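Local coordinates for protein glycosaminoglycan xylosylkinase (Hydra vulgaris, PDB 5XOM) that probably transfers phosphate from a nucleotide to xylose in the glycosaminoglycan linkage region of proteoglycans, as a secretory-pathway kinase of the Fam20 family, at residues Asp51-His54 with Asp55-Val59; Leu141-Leu145 with Gly146-Ala150; Tyr283-Glu287 with Asn288-Val292; Arg320-Ser323 with Ser324-Asn327. All blocks are in the same frame, centred on the assembly; numbering follows the deposited sequence.

Interaction 1 (Asp51-His54 with Asp55-Val59)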
loop_
_atom_site.group_PDB
_atom_site.type_symbol
_atom_site.label_atom_id
_atom_site.label_comp_id
_atom_site.label_asym_id
_atom_site.label_seq_id
_atom_site.Cartn_x
_atom_site.Cartn_y
_atom_site.Cartn_z
ATOM N N ASP A 51 -5.951 -13.513 -2.043
ATOM C CA ASP A 51 -6.949 -12.490 -1.750
ATOM C C ASP A 51 -6.390 -11.092 -1.988
ATOM O O ASP A 51 -7.113 -10.199 -2.446
ATOM C CB ASP A 51 -7.447 -12.637 -0.313
ATOM C CG ASP A 51 -8.334 -13.858 -0.122
ATOM O OD1 ASP A 51 -9.137 -14.172 -1.029
ATOM O OD2 ASP A 51 -8.228 -14.500 0.942
ATOM N N VAL A 52 -5.110 -10.878 -1.668
ATOM C CA VAL A 52 -4.466 -9.606 -1.984
ATOM C C VAL A 52 -4.549 -9.323 -3.478
ATOM O O VAL A 52 -4.819 -8.191 -3.897
ATOM C CB VAL A 52 -3.009 -9.604 -1.487
ATOM C CG1 VAL A 52 -2.309 -8.315 -1.898
ATOM C CG2 VAL A 52 -2.969 -9.788 0.031
ATOM N N TRP A 53 -4.312 -10.349 -4.302
ATOM C CA TRP A 53 -4.406 -10.200 -5.752
ATOM C C TRP A 53 -5.831 -9.871 -6.181
ATOM O O TRP A 53 -6.057 -8.941 -6.965
ATOM C CB TRP A 53 -3.909 -11.483 -6.429
ATOM C CG TRP A 53 -4.182 -11.629 -7.917
ATOM C CD1 TRP A 53 -4.678 -12.736 -8.548
ATOM C CD2 TRP A 53 -3.946 -10.657 -8.949
ATOM N NE1 TRP A 53 -4.775 -12.514 -9.901
ATOM C CE2 TRP A 53 -4.331 -11.247 -10.175
ATOM C CE3 TRP A 53 -3.453 -9.346 -8.957
ATOM C CZ2 TRP A 53 -4.234 -10.574 -11.394
ATOM C CZ3 TRP A 53 -3.361 -8.675 -10.171
ATOM C CH2 TRP A 53 -3.752 -9.292 -11.372
ATOM N N HIS A 54 -6.812 -10.617 -5.670
ATOM C CA HIS A 54 -8.192 -10.400 -6.098
ATOM C C HIS A 54 -8.700 -9.022 -5.692
ATOM O O HIS A 54 -9.486 -8.415 -6.426
ATOM C CB HIS A 54 -9.101 -11.489 -5.530
ATOM C CG HIS A 54 -8.882 -12.841 -6.135
ATOM N ND1 HIS A 54 -9.850 -13.822 -6.131
ATOM C CD2 HIS A 54 -7.806 -13.378 -6.759
ATOM C CE1 HIS A 54 -9.381 -14.903 -6.729
ATOM N NE2 HIS A 54 -8.141 -14.661 -7.117
ATOM N N ASP A 55 -8.264 -8.511 -4.541
ATOM C CA ASP A 55 -8.776 -7.249 -4.018
ATOM C C ASP A 55 -8.056 -6.013 -4.543
ATOM O O ASP A 55 -8.578 -4.905 -4.371
ATOM C CB ASP A 55 -8.699 -7.230 -2.488
ATOM C CG ASP A 55 -9.612 -8.247 -1.841
ATOM O OD1 ASP A 55 -10.611 -8.651 -2.477
ATOM O OD2 ASP A 55 -9.328 -8.633 -0.689
ATOM N N MET A 56 -6.879 -6.149 -5.154
ATOM C CA MET A 56 -6.161 -4.955 -5.578
ATOM C C MET A 56 -6.599 -4.452 -6.949
ATOM O O MET A 56 -6.303 -3.303 -7.289
ATOM C CB MET A 56 -4.637 -5.195 -5.571
ATOM C CG MET A 56 -4.072 -5.956 -6.766
ATOM S SD MET A 56 -2.253 -5.929 -6.846
ATOM C CE MET A 56 -1.797 -6.645 -5.266
ATOM N N ILE A 57 -7.331 -5.253 -7.717
ATOM C CA ILE A 57 -7.704 -4.874 -9.077
ATOM C C ILE A 57 -8.878 -3.903 -9.046
ATOM O O ILE A 57 -9.875 -4.130 -8.348
ATOM C CB ILE A 57 -8.045 -6.116 -9.914
ATOM C CG1 ILE A 57 -6.835 -7.041 -10.002
ATOM C CG2 ILE A 57 -8.509 -5.711 -11.316
ATOM C CD1 ILE A 57 -7.174 -8.398 -10.539
ATOM N N SER A 58 -8.757 -2.816 -9.806
ATOM C CA SER A 58 -9.865 -1.944 -10.163
ATOM C C SER A 58 -9.817 -1.717 -11.668
ATOM O O SER A 58 -8.878 -2.141 -12.346
ATOM C CB SER A 58 -9.813 -0.613 -9.399
ATOM O OG SER A 58 -8.571 0.033 -9.589
ATOM N N VAL A 59 -10.835 -1.039 -12.202
ATOM C CA VAL A 59 -10.962 -0.969 -13.653
ATOM C C VAL A 59 -9.861 -0.124 -14.285
ATOM O O VAL A 59 -9.597 -0.261 -15.487
ATOM C CB VAL A 59 -12.353 -0.440 -14.054
ATOM C CG1 VAL A 59 -12.408 1.081 -13.992
ATOM C CG2 VAL A 59 -12.724 -0.939 -15.448
HETATM O O HOH W 1 -10.829 -6.243 -7.298
#
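I57 lays its terminal methyl over one face of the W53 indole, a CH-pi contact in which CD1 stands 3.7 Å from the centroid of the six-membered ring of W53 and 14° off the ring normal. With CG anti to the backbone N (chi1 168°), the W53 indole leans along the flank of the helix, and the isoleucine, after the chain has turned out of the helix, drops its methyl onto it. M56 meets the same indole at its edge: SD lies 5.5 Å from the centroid of the W53 six-membered ring, a Met-aromatic contact. Its chain then bends at chi3 and brings CE to 3.8 Å from V52 CG1. Were W53 replaced by alanine, the I57 methyl would probably lose the ring it rests on and W213 O its indole N-H donor.

V52 and W53 lie in the last turns of helix 49-56 and I57 in the loop that leaves it; V52 and M56 pack on helix 67-79, and V52 also touches V68 of the second subunit. Among backbone bonds, D55 N donates to D51 O at 2.9 Å, while M56 N makes two weak bonds, to V52 O and W53 O. A water then bridges the chain's exit, donating to H54 O at 2.7 Å and to I57 O.

Interaction 2 (Leu141-Leu145 with Gly146-Ala150)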
loop_
_atom_site.group_PDB
_atom_site.type_symbol
_atom_site.label_atom_id
_atom_site.label_comp_id
_atom_site.label_asym_id
_atom_site.label_seq_id
_atom_site.Cartn_x
_atom_site.Cartn_y
_atom_site.Cartn_z
ATOM N N LEU A 141 8.580 -2.981 -15.554
ATOM C CA LEU A 141 8.603 -1.676 -16.191
ATOM C C LEU A 141 7.212 -1.053 -16.197
ATOM O O LEU A 141 7.079 0.170 -16.120
ATOM C CB LEU A 141 9.157 -1.779 -17.613
ATOM C CG LEU A 141 9.031 -0.489 -18.411
ATOM C CD1 LEU A 141 10.143 0.450 -17.967
ATOM C CD2 LEU A 141 9.103 -0.725 -19.916
ATOM N N ASP A 142 6.175 -1.887 -16.251
ATOM C CA ASP A 142 4.802 -1.388 -16.207
ATOM C C ASP A 142 4.512 -0.698 -14.876
ATOM O O ASP A 142 3.861 0.351 -14.844
ATOM C CB ASP A 142 3.839 -2.552 -16.437
ATOM C CG ASP A 142 2.404 -2.219 -16.074
ATOM O OD1 ASP A 142 2.020 -2.409 -14.901
ATOM O OD2 ASP A 142 1.647 -1.787 -16.964
ATOM N N ARG A 143 5.041 -1.241 -13.773
ATOM C CA ARG A 143 4.912 -0.574 -12.479
ATOM C C ARG A 143 5.822 0.646 -12.395
ATOM O O ARG A 143 5.410 1.700 -11.895
ATOM C CB ARG A 143 5.223 -1.559 -11.355
ATOM C CG ARG A 143 4.379 -2.810 -11.419
ATOM C CD ARG A 143 4.554 -3.668 -10.190
ATOM N NE ARG A 143 3.988 -3.019 -9.009
ATOM C CZ ARG A 143 4.702 -2.647 -7.954
ATOM N NH1 ARG A 143 6.011 -2.873 -7.921
ATOM N NH2 ARG A 143 4.112 -2.061 -6.923
ATOM N N LEU A 144 7.061 0.525 -12.888
ATOM C CA LEU A 144 8.012 1.632 -12.816
ATOM C C LEU A 144 7.494 2.865 -13.554
ATOM O O LEU A 144 7.660 3.997 -13.084
ATOM C CB LEU A 144 9.368 1.194 -13.381
ATOM C CG LEU A 144 10.458 2.261 -13.499
ATOM C CD1 LEU A 144 10.763 2.836 -12.124
ATOM C CD2 LEU A 144 11.717 1.680 -14.144
ATOM N N LEU A 145 6.864 2.672 -14.711
ATOM C CA LEU A 145 6.333 3.801 -15.461
ATOM C C LEU A 145 4.970 4.264 -14.965
ATOM O O LEU A 145 4.436 5.238 -15.508
ATOM C CB LEU A 145 6.232 3.461 -16.949
ATOM C CG LEU A 145 7.511 3.121 -17.708
ATOM C CD1 LEU A 145 7.168 2.569 -19.087
ATOM C CD2 LEU A 145 8.420 4.347 -17.801
ATOM N N GLY A 146 4.399 3.605 -13.956
ATOM C CA GLY A 146 3.131 4.037 -13.401
ATOM C C GLY A 146 1.909 3.649 -14.197
ATOM O O GLY A 146 0.836 4.214 -13.969
ATOM N N PHE A 147 2.034 2.711 -15.140
ATOM C CA PHE A 147 0.862 2.251 -15.879
ATOM C C PHE A 147 0.000 1.322 -15.024
ATOM O O PHE A 147 -1.227 1.446 -15.009
ATOM C CB PHE A 147 1.288 1.554 -17.174
ATOM C CG PHE A 147 1.809 2.488 -18.230
ATOM C CD1 PHE A 147 1.121 3.646 -18.556
ATOM C CD2 PHE A 147 2.988 2.209 -18.899
ATOM C CE1 PHE A 147 1.597 4.508 -19.531
ATOM C CE2 PHE A 147 3.468 3.066 -19.878
ATOM C CZ PHE A 147 2.770 4.218 -20.191
ATOM N N TYR A 148 0.631 0.377 -14.320
ATOM C CA TYR A 148 -0.053 -0.569 -13.432
ATOM C C TYR A 148 -1.137 -1.372 -14.164
ATOM O O TYR A 148 -2.203 -1.653 -13.615
ATOM C CB TYR A 148 -0.629 0.147 -12.199
ATOM C CG TYR A 148 0.444 0.800 -11.333
ATOM C CD1 TYR A 148 1.320 0.026 -10.579
ATOM C CD2 TYR A 148 0.586 2.184 -11.281
ATOM C CE1 TYR A 148 2.307 0.607 -9.803
ATOM C CE2 TYR A 148 1.574 2.775 -10.502
ATOM C CZ TYR A 148 2.428 1.983 -9.768
ATOM O OH TYR A 148 3.411 2.566 -9.002
ATOM N N ARG A 149 -0.845 -1.787 -15.400
ATOM C CA ARG A 149 -1.783 -2.514 -16.250
ATOM C C ARG A 149 -1.334 -3.922 -16.596
ATOM O O ARG A 149 -1.930 -4.539 -17.492
ATOM C CB ARG A 149 -2.012 -1.752 -17.546
ATOM C CG ARG A 149 -2.469 -0.395 -17.267
ATOM C CD ARG A 149 -2.513 0.513 -18.452
ATOM N NE ARG A 149 -2.524 1.844 -17.882
ATOM C CZ ARG A 149 -2.613 2.968 -18.558
ATOM N NH1 ARG A 149 -2.730 2.988 -19.890
ATOM N NH2 ARG A 149 -2.608 4.103 -17.879
ATOM N N ALA A 150 -0.273 -4.414 -15.971
ATOM C CA ALA A 150 0.270 -5.728 -16.269
ATOM C C ALA A 150 0.056 -6.672 -15.092
ATOM O O ALA A 150 0.314 -6.282 -13.947
ATOM C CB ALA A 150 1.768 -5.628 -16.585
HETATM O O HOH W 2 1.508 -4.149 -13.001
HETATM O O HOH W 3 5.981 3.717 -10.140
#
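The carboxylate of D142 turns back beneath the loop that follows its helix and takes up the backbone N-H groups of R149 and A150. With CG anti to the backbone N (chi1 166°), the group points at the returning chain. R149 N gives OD2 of D142 a bond of 2.9 Å on its syn lone pair; weaker bonds run from R149 N and A150 N to D142 OD1. A water donates to D142 OD1 at 2.6 Å and also to A150 O, and H294 bonds to OD2, so both oxygens of this buried acid have partners. Alanine suits position 150, its small CB sitting 3.5 Å from D142 CG.

The F147 ring lies alongside L145, the two side chains pointing the same way, with CE2 of F147 3.8 Å from L145 CD1. F147 CD1 sits over the centre of one face of the R149 guanidinium, whose NE donates to F147 O while its NH1 forms a salt bridge with D265. Y148 crosses R143 at about a right angle, ring and guanidinium planes 67° apart, the R143 guanidinium itself being held by V64 O through NH2; a water links Y148 OH to R143 O.

D142 O accepts from F147 N at 3.0 Å and from Y148 N, while G146 N donates to R143 O. With G146 at positive phi, where a side chain would strike L145 O, this is a Schellman motif closing helix 132-144.

Interaction 3 (Tyr283-Glu287 with Asn288-Val292). With NAG (2-acetamido-2-deoxy-beta-D-glucopyranose), chain D.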
loop_
_atom_site.group_PDB
_atom_site.type_symbol
_atom_site.label_atom_id
_atom_site.label_comp_id
_atom_site.label_asym_id
_atom_site.label_seq_id
_atom_site.Cartn_x
_atom_site.Cartn_y
_atom_site.Cartn_z
ATOM N N TYR A 283 -8.821 -5.770 -23.062
ATOM C CA TYR A 283 -9.219 -4.755 -22.099
ATOM C C TYR A 283 -10.203 -5.334 -21.093
ATOM O O TYR A 283 -10.892 -6.319 -21.371
ATOM C CB TYR A 283 -9.817 -3.526 -22.798
ATOM C CG TYR A 283 -11.104 -3.761 -23.566
ATOM C CD1 TYR A 283 -11.081 -4.207 -24.884
ATOM C CD2 TYR A 283 -12.338 -3.491 -22.989
ATOM C CE1 TYR A 283 -12.263 -4.402 -25.598
ATOM C CE2 TYR A 283 -13.524 -3.680 -23.694
ATOM C CZ TYR A 283 -13.480 -4.136 -24.995
ATOM O OH TYR A 283 -14.656 -4.324 -25.688
ATOM N N ILE A 284 -10.232 -4.729 -19.904
ATOM C CA ILE A 284 -11.228 -5.030 -18.888
ATOM C C ILE A 284 -12.264 -3.916 -18.908
ATOM O O ILE A 284 -12.027 -2.824 -19.430
ATOM C CB ILE A 284 -10.608 -5.185 -17.477
ATOM C CG1 ILE A 284 -9.857 -3.912 -17.075
ATOM C CG2 ILE A 284 -9.694 -6.408 -17.424
ATOM C CD1 ILE A 284 -9.340 -3.922 -15.636
ATOM N N GLU A 285 -13.434 -4.189 -18.336
ATOM C CA GLU A 285 -14.523 -3.221 -18.405
ATOM C C GLU A 285 -15.559 -3.536 -17.336
ATOM O O GLU A 285 -15.869 -4.704 -17.085
ATOM C CB GLU A 285 -15.158 -3.222 -19.802
ATOM C CG GLU A 285 -16.228 -2.158 -20.009
ATOM C CD GLU A 285 -16.668 -2.073 -21.460
ATOM O OE1 GLU A 285 -17.235 -3.061 -21.955
ATOM O OE2 GLU A 285 -16.449 -1.027 -22.105
ATOM N N ASN A 286 -16.071 -2.492 -16.697
ATOM C CA ASN A 286 -17.223 -2.605 -15.810
ATOM C C ASN A 286 -18.012 -1.299 -15.898
ATOM O O ASN A 286 -17.863 -0.533 -16.856
ATOM C CB ASN A 286 -16.779 -2.979 -14.383
ATOM C CG ASN A 286 -15.954 -1.896 -13.708
ATOM O OD1 ASN A 286 -15.886 -0.754 -14.164
ATOM N ND2 ASN A 286 -15.328 -2.257 -12.598
ATOM N N GLU A 287 -18.867 -1.048 -14.906
ATOM C CA GLU A 287 -19.704 0.145 -14.937
ATOM C C GLU A 287 -18.913 1.450 -14.836
ATOM O O GLU A 287 -19.425 2.489 -15.261
ATOM C CB GLU A 287 -20.757 0.084 -13.825
ATOM C CG GLU A 287 -20.203 0.231 -12.416
ATOM C CD GLU A 287 -21.245 -0.053 -11.348
ATOM O OE1 GLU A 287 -22.358 -0.494 -11.707
ATOM O OE2 GLU A 287 -20.951 0.171 -10.153
ATOM N N ASN A 288 -17.687 1.442 -14.300
ATOM C CA ASN A 288 -16.961 2.693 -14.088
ATOM C C ASN A 288 -15.944 2.975 -15.196
ATOM O O ASN A 288 -15.131 3.892 -15.045
ATOM C CB ASN A 288 -16.236 2.713 -12.730
ATOM C CG ASN A 288 -17.178 2.556 -11.527
ATOM O OD1 ASN A 288 -18.371 2.853 -11.586
ATOM N ND2 ASN A 288 -16.592 2.094 -10.414
ATOM N N GLY A 289 -15.930 2.194 -16.278
ATOM C CA GLY A 289 -15.036 2.486 -17.382
ATOM C C GLY A 289 -14.383 1.236 -17.941
ATOM O O GLY A 289 -14.874 0.123 -17.763
ATOM N N SER A 290 -13.267 1.438 -18.644
ATOM C CA SER A 290 -12.539 0.344 -19.272
ATOM C C SER A 290 -11.060 0.707 -19.353
ATOM O O SER A 290 -10.677 1.870 -19.211
ATOM C CB SER A 290 -13.084 0.029 -20.672
ATOM O OG SER A 290 -12.698 1.017 -21.611
ATOM N N MET A 291 -10.225 -0.303 -19.577
ATOM C CA MET A 291 -8.787 -0.080 -19.702
ATOM C C MET A 291 -8.142 -1.183 -20.522
ATOM O O MET A 291 -8.401 -2.366 -20.283
ATOM C CB MET A 291 -8.103 0.002 -18.331
ATOM C CG MET A 291 -6.592 0.264 -18.419
ATOM S SD MET A 291 -5.779 0.804 -16.901
ATOM C CE MET A 291 -5.708 -0.727 -16.027
ATOM N N VAL A 292 -7.298 -0.789 -21.477
ATOM C CA VAL A 292 -6.473 -1.749 -22.203
ATOM C C VAL A 292 -5.348 -2.220 -21.292
ATOM O O VAL A 292 -4.642 -1.407 -20.680
ATOM C CB VAL A 292 -5.915 -1.116 -23.487
ATOM C CG1 VAL A 292 -5.060 -2.123 -24.273
ATOM C CG2 VAL A 292 -7.041 -0.546 -24.336
HETATM C C1 NAG D . -17.038 1.616 -9.114
HETATM C C2 NAG D . -17.916 2.239 -7.996
HETATM C C3 NAG D . -18.268 1.159 -6.952
HETATM C C4 NAG D . -18.793 -0.115 -7.607
HETATM C C5 NAG D . -17.854 -0.571 -8.716
HETATM C C6 NAG D . -18.378 -1.746 -9.510
HETATM C C7 NAG D . -17.895 4.357 -6.734
HETATM C C8 NAG D . -17.036 5.405 -6.091
HETATM N N2 NAG D . -17.244 3.355 -7.343
HETATM O O3 NAG D . -19.215 1.653 -6.011
HETATM O O4 NAG D . -18.878 -1.159 -6.643
HETATM O O5 NAG D . -17.689 0.496 -9.650
HETATM O O6 NAG D . -17.594 -1.959 -10.677
HETATM O O7 NAG D . -19.123 4.421 -6.717
#
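I284 and M291 form a hydrogen-bonded antiparallel pair, I284 N to M291 O at 3.0 Å and M291 N to I284 O at 3.1 Å, in strands 283-286 and 289-292, whose directions differ by 172°. Nearer the turn N286 N donates to G289 O, and the returning bond from G289 N is weak. A side-chain bond reinforces the turn: N288 N donates to N286 OD1 at 2.8 Å, approaching from above the carbonyl plane. The amide is brought there by N286 CG standing between its own backbone N and carbonyl carbon (chi1 66°). A leucine in place of N286 would probably leave the N288 N-H without this acceptor and the turn less firmly held.

Apolar contacts are modest: I284 CG1 lies 4.5 Å from M291 CB, and Y283 CB packs near V292. The ring of Y283 makes a cation-pi contact with R259, which also bonds to S290 OG, so this face is held to helix 259-273.

The covalent contact is at the tip, where exposed N288 has its ND2 joined to C1 of an N-acetylglucosamine at 1.5 Å. The sugar's O6 comes to 3.0 Å from N286 ND2, and E287 OE2 lies 3.3 Å from its C6. At the backbone angles of G289 a CB would jam against the preceding carbonyl O, so glycine suits it. The whole is a beta hairpin closed by a type I turn from N286 to G289 and N-glycosylated at its tip.

Interaction 4 (Arg320-Ser323 with Ser324-Asn327)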
loop_
_atom_site.group_PDB
_atom_site.type_symbol
_atom_site.label_atom_id
_atom_site.label_comp_id
_atom_site.label_asym_id
_atom_site.label_seq_id
_atom_site.Cartn_x
_atom_site.Cartn_y
_atom_site.Cartn_z
ATOM N N ARG A 320 -1.769 12.837 -29.692
ATOM C CA ARG A 320 -2.475 13.033 -28.440
ATOM C C ARG A 320 -1.759 12.215 -27.376
ATOM O O ARG A 320 -1.253 11.122 -27.655
ATOM C CB ARG A 320 -3.944 12.621 -28.563
ATOM C CG ARG A 320 -4.678 13.361 -29.689
ATOM C CD ARG A 320 -6.015 12.719 -30.028
ATOM N NE ARG A 320 -6.906 12.662 -28.877
ATOM C CZ ARG A 320 -7.707 13.660 -28.512
ATOM N NH1 ARG A 320 -7.734 14.783 -29.221
ATOM N NH2 ARG A 320 -8.485 13.531 -27.443
ATOM N N LEU A 321 -1.697 12.748 -26.164
ATOM C CA LEU A 321 -0.970 12.077 -25.099
ATOM C C LEU A 321 -1.630 12.421 -23.782
ATOM O O LEU A 321 -1.859 13.599 -23.489
ATOM C CB LEU A 321 0.510 12.482 -25.074
ATOM C CG LEU A 321 1.366 11.864 -23.958
ATOM C CD1 LEU A 321 1.326 10.337 -23.988
ATOM C CD2 LEU A 321 2.803 12.359 -24.038
ATOM N N ARG A 322 -1.942 11.390 -23.004
ATOM C CA ARG A 322 -2.573 11.599 -21.712
ATOM C C ARG A 322 -1.640 12.356 -20.783
ATOM O O ARG A 322 -0.437 12.089 -20.730
ATOM C CB ARG A 322 -2.968 10.263 -21.096
ATOM C CG ARG A 322 -3.376 10.350 -19.636
ATOM C CD ARG A 322 -4.008 9.046 -19.160
ATOM N NE ARG A 322 -5.272 8.758 -19.830
ATOM C CZ ARG A 322 -5.516 7.638 -20.493
ATOM N NH1 ARG A 322 -4.593 6.681 -20.592
ATOM N NH2 ARG A 322 -6.698 7.447 -21.076
ATOM N N SER A 323 -2.216 13.297 -20.032
ATOM C CA SER A 323 -1.417 14.216 -19.229
ATOM C C SER A 323 -0.587 13.477 -18.184
ATOM O O SER A 323 0.601 13.771 -18.010
ATOM C CB SER A 323 -2.320 15.259 -18.572
ATOM O OG SER A 323 -1.579 16.128 -17.730
ATOM N N SER A 324 -1.202 12.545 -17.445
ATOM C CA SER A 324 -0.460 11.816 -16.418
ATOM C C SER A 324 0.705 11.032 -17.017
ATOM O O SER A 324 1.775 10.929 -16.404
ATOM C CB SER A 324 -1.384 10.878 -15.635
ATOM O OG SER A 324 -2.108 10.012 -16.491
ATOM N N THR A 325 0.509 10.455 -18.206
ATOM C CA THR A 325 1.593 9.741 -18.875
ATOM C C THR A 325 2.752 10.681 -19.190
ATOM O O THR A 325 3.918 10.359 -18.938
ATOM C CB THR A 325 1.075 9.079 -20.154
ATOM O OG1 THR A 325 0.003 8.186 -19.829
ATOM C CG2 THR A 325 2.188 8.277 -20.827
ATOM N N TYR A 326 2.441 11.856 -19.745
ATOM C CA TYR A 326 3.473 12.842 -20.053
ATOM C C TYR A 326 4.247 13.249 -18.804
ATOM O O TYR A 326 5.480 13.333 -18.826
ATOM C CB TYR A 326 2.828 14.062 -20.705
ATOM C CG TYR A 326 3.767 15.212 -20.990
ATOM C CD1 TYR A 326 4.818 15.075 -21.889
ATOM C CD2 TYR A 326 3.592 16.441 -20.366
ATOM C CE1 TYR A 326 5.673 16.135 -22.154
ATOM C CE2 TYR A 326 4.438 17.504 -20.624
ATOM C CZ TYR A 326 5.475 17.347 -21.519
ATOM O OH TYR A 326 6.319 18.405 -21.772
ATOM N N ASN A 327 3.536 13.497 -17.704
ATOM C CA ASN A 327 4.201 13.896 -16.468
ATOM C C ASN A 327 5.156 12.817 -15.973
ATOM O O ASN A 327 6.273 13.122 -15.539
ATOM C CB ASN A 327 3.159 14.229 -15.401
ATOM C CG ASN A 327 2.352 15.463 -15.749
ATOM O OD1 ASN A 327 2.837 16.361 -16.442
ATOM N ND2 ASN A 327 1.112 15.515 -15.273
#
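L321 and Y326 meet across the start of helix 323-334, their side chains crossing at about a right angle; the L321 methyl CD2 touches Y326 CB at 3.7 Å, and its CD1 reaches T325 CG2 at 3.9 Å. Beside them runs the long chain of R322, the N-cap residue. Its CB passes 3.8 Å from T325 OG1. CG, anti to the backbone N (chi1 168°), lies 3.4 Å from S324 OG, and CD is equally close to that hydroxyl oxygen, so the aliphatic stem slides past the serine. The chain then bends at chi3 and carries the guanidinium away from the helix start to acids: NH1 forms salt bridges with D262 and D265, NH2 with D391. Arginine suits the place by spanning a small serine with its stem and meeting several carboxylates with its end.

The backbone takes up the first turn, Y326 N donating to R322 O at 3.1 Å and N327 N to S323 O at 3.0 Å. T325 OG1 is bonded to D265, which thus receives both the helix start and the arginine. Strand 321-322 pairs in parallel with strand 388-389; L321 packs on I268 of helix 259-273, and Y326 turns its ring edge-to-face with F379 of helix 358-382.

Interaction 2 is the most buried of the four, and polar for a buried place: an acid satisfied by two backbone N-H groups, a histidine and a water. Interactions 1, 3 and 4 are only partly buried. Interaction 1 relies on aromatic and sulfur contacts near a helix end, with one valine touching the second subunit, interaction 3 on strand pairing beneath a glycan, and interaction 4 on a helix start held by salt bridges. Interaction 1 meets interaction 3 where V59 packs on M291 and G289, and R149 of interaction 2 touches M291. Between interactions 2 and 4, F147 meets T325, and R149 NH1 lies 4.2 Å from R322 NH1, like charges gathered round the D265 carboxylate.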